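Local atomic coordinates of PAN2-PAN3 deadenylation complex catalytic subunit pan2 (Neurospora crassa, PDB entry 4CZW), a protein that probably acts as the catalytic subunit of the PAN deadenylation complex, shortening mRNA poly(A) tails by exonucleolytic cleavage to 5'-AMP. Residues A[99-104]-A[556-561]. Numbering follows the deposited sequence.
Sequences SCHATN and RVINIQ
Asn559 reaches from the end of helix 551-558 into the turn that starts helix 103-109, and its amide is held at both ends. ND2 donates to the carbonyl oxygen of His101 (Asn559 ND2 to His101 O, 2.7 Å), with the acceptor close to the amide plane. The other end receives helix 103-109 at its start: the bond from Asn104 N to Asn559 OD1, 3.0 Å, is nearly straight at 173° and lies in the carbonyl plane, while Thr103 N is 2.9 Å from Asn559 OD1. Asn559, at positive phi, is the C' residue of the Schellman motif that ends helix 551-558, and chi1 of -161° swings CG opposite its own backbone N and out toward residues 101-104.

The His101 ring lies over this amide, the two planes only 6° apart, with Asn559 ND2 beneath the rim. Two bonds at the ring's edge limit its rotation: ND1 shares a hydrogen bond with Thr103 OG1, in which either could be the donor, and NE2 gives a weak one to Arg556 O. His101 CD2 lies over one face of the Arg556 guanidinium, whose NH2 is salt-bridged to Glu42. The Asn104 and Asn559 side chains run alongside each other in opposite directions, their amide planes steeply inclined; Asn104 ND2 donates to Ile558 O at 3.0 Å, tilted from the carbonyl plane, giving the last residue of helix 551-558 a partner. Farther along, a water joins His101 N to Gln561 NE2.

With an alanine at position 559, His101 O and Asn104 N would probably lose these partners, and the imidazole the amide stacked on it.

Here the USP-like domain meets the exonuclease domain, just after Asp554, a probable catalytic metal ligand. The chemistry is mainly polar and directional, implying a join set by matched donors and acceptors, consistent with the pseudo-protease domain's scaffold role.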
# COMPACT_ATOMS: atom_id res chain seq x y z
N SER A 99 -10.20 5.42 -7.83
CA SER A 99 -10.02 4.88 -6.48
C SER A 99 -9.41 3.48 -6.45
O SER A 99 -9.59 2.68 -7.37
CB SER A 99 -11.36 4.86 -5.74
OG SER A 99 -12.24 3.91 -6.30
N CYS A 100 -8.68 3.21 -5.37
CA CYS A 100 -8.17 1.87 -5.09
C CYS A 100 -8.65 1.46 -3.70
O CYS A 100 -9.37 2.21 -3.04
CB CYS A 100 -6.64 1.84 -5.16
SG CYS A 100 -5.95 2.18 -6.80
N HIS A 101 -8.25 0.27 -3.26
CA HIS A 101 -8.54 -0.16 -1.90
C HIS A 101 -7.49 -1.17 -1.42
O HIS A 101 -6.96 -1.94 -2.21
CB HIS A 101 -9.95 -0.76 -1.80
CG HIS A 101 -10.12 -2.06 -2.52
ND1 HIS A 101 -10.07 -3.28 -1.87
CD2 HIS A 101 -10.34 -2.33 -3.82
CE1 HIS A 101 -10.25 -4.24 -2.75
NE2 HIS A 101 -10.42 -3.70 -3.94
N ALA A 102 -7.21 -1.14 -0.13
CA ALA A 102 -6.16 -1.99 0.44
C ALA A 102 -6.74 -3.08 1.34
O ALA A 102 -6.30 -3.26 2.47
CB ALA A 102 -5.17 -1.14 1.22
N THR A 103 -7.72 -3.80 0.81
CA THR A 103 -8.40 -4.85 1.57
C THR A 103 -7.46 -5.97 2.00
O THR A 103 -7.40 -6.33 3.18
CB THR A 103 -9.56 -5.46 0.77
OG1 THR A 103 -10.56 -4.46 0.51
CG2 THR A 103 -10.20 -6.61 1.53
N ASN A 104 -6.71 -6.51 1.04
CA ASN A 104 -5.79 -7.61 1.31
C ASN A 104 -4.73 -7.26 2.35
O ASN A 104 -4.33 -8.11 3.16
CB ASN A 104 -5.10 -8.06 0.02
CG ASN A 104 -6.06 -8.70 -0.96
OD1 ASN A 104 -7.22 -8.95 -0.65
ND2 ASN A 104 -5.56 -8.98 -2.17
N ARG A 556 -11.57 -6.54 -8.48
CA ARG A 556 -11.91 -5.82 -7.26
C ARG A 556 -11.78 -6.70 -6.02
O ARG A 556 -11.23 -6.29 -5.00
CB ARG A 556 -13.32 -5.24 -7.36
CG ARG A 556 -13.91 -4.83 -6.02
CD ARG A 556 -15.12 -3.95 -6.21
NE ARG A 556 -14.76 -2.61 -6.68
CZ ARG A 556 -14.46 -1.59 -5.88
NH1 ARG A 556 -14.50 -1.75 -4.56
NH2 ARG A 556 -14.14 -0.42 -6.40
N VAL A 557 -12.30 -7.93 -6.12
CA VAL A 557 -12.24 -8.87 -5.00
C VAL A 557 -10.85 -9.48 -4.89
O VAL A 557 -10.38 -9.77 -3.79
CB VAL A 557 -13.30 -9.98 -5.16
CG1 VAL A 557 -13.28 -10.91 -3.96
CG2 VAL A 557 -14.68 -9.36 -5.33
N ILE A 558 -10.18 -9.65 -6.03
CA ILE A 558 -8.78 -10.07 -6.05
C ILE A 558 -7.93 -8.97 -5.42
O ILE A 558 -6.86 -9.23 -4.86
CB ILE A 558 -8.30 -10.37 -7.49
CG1 ILE A 558 -9.01 -11.61 -8.04
CG2 ILE A 558 -6.80 -10.59 -7.55
CD1 ILE A 558 -8.63 -11.95 -9.47
N ASN A 559 -8.44 -7.73 -5.49
CA ASN A 559 -7.75 -6.54 -4.99
C ASN A 559 -6.48 -6.28 -5.79
O ASN A 559 -5.37 -6.32 -5.26
CB ASN A 559 -7.44 -6.66 -3.50
CG ASN A 559 -7.16 -5.32 -2.84
OD1 ASN A 559 -7.00 -5.23 -1.63
ND2 ASN A 559 -7.11 -4.26 -3.65
N ILE A 560 -6.66 -6.02 -7.08
CA ILE A 560 -5.54 -5.76 -7.98
C ILE A 560 -5.95 -4.76 -9.06
O ILE A 560 -7.14 -4.59 -9.33
CB ILE A 560 -5.03 -7.07 -8.63
CG1 ILE A 560 -3.59 -6.91 -9.13
CG2 ILE A 560 -5.97 -7.51 -9.75
CD1 ILE A 560 -3.00 -8.18 -9.68
N GLN A 561 -4.97 -4.08 -9.64
CA GLN A 561 -5.23 -3.13 -10.71
C GLN A 561 -4.52 -3.55 -11.99
O GLN A 561 -3.30 -3.75 -12.01
CB GLN A 561 -4.78 -1.72 -10.31
CG GLN A 561 -5.61 -1.09 -9.20
CD GLN A 561 -6.94 -0.56 -9.70
OE1 GLN A 561 -7.13 -0.34 -10.89
NE2 GLN A 561 -7.87 -0.34 -8.77
O HOH W 1 -7.43 -1.27 -5.80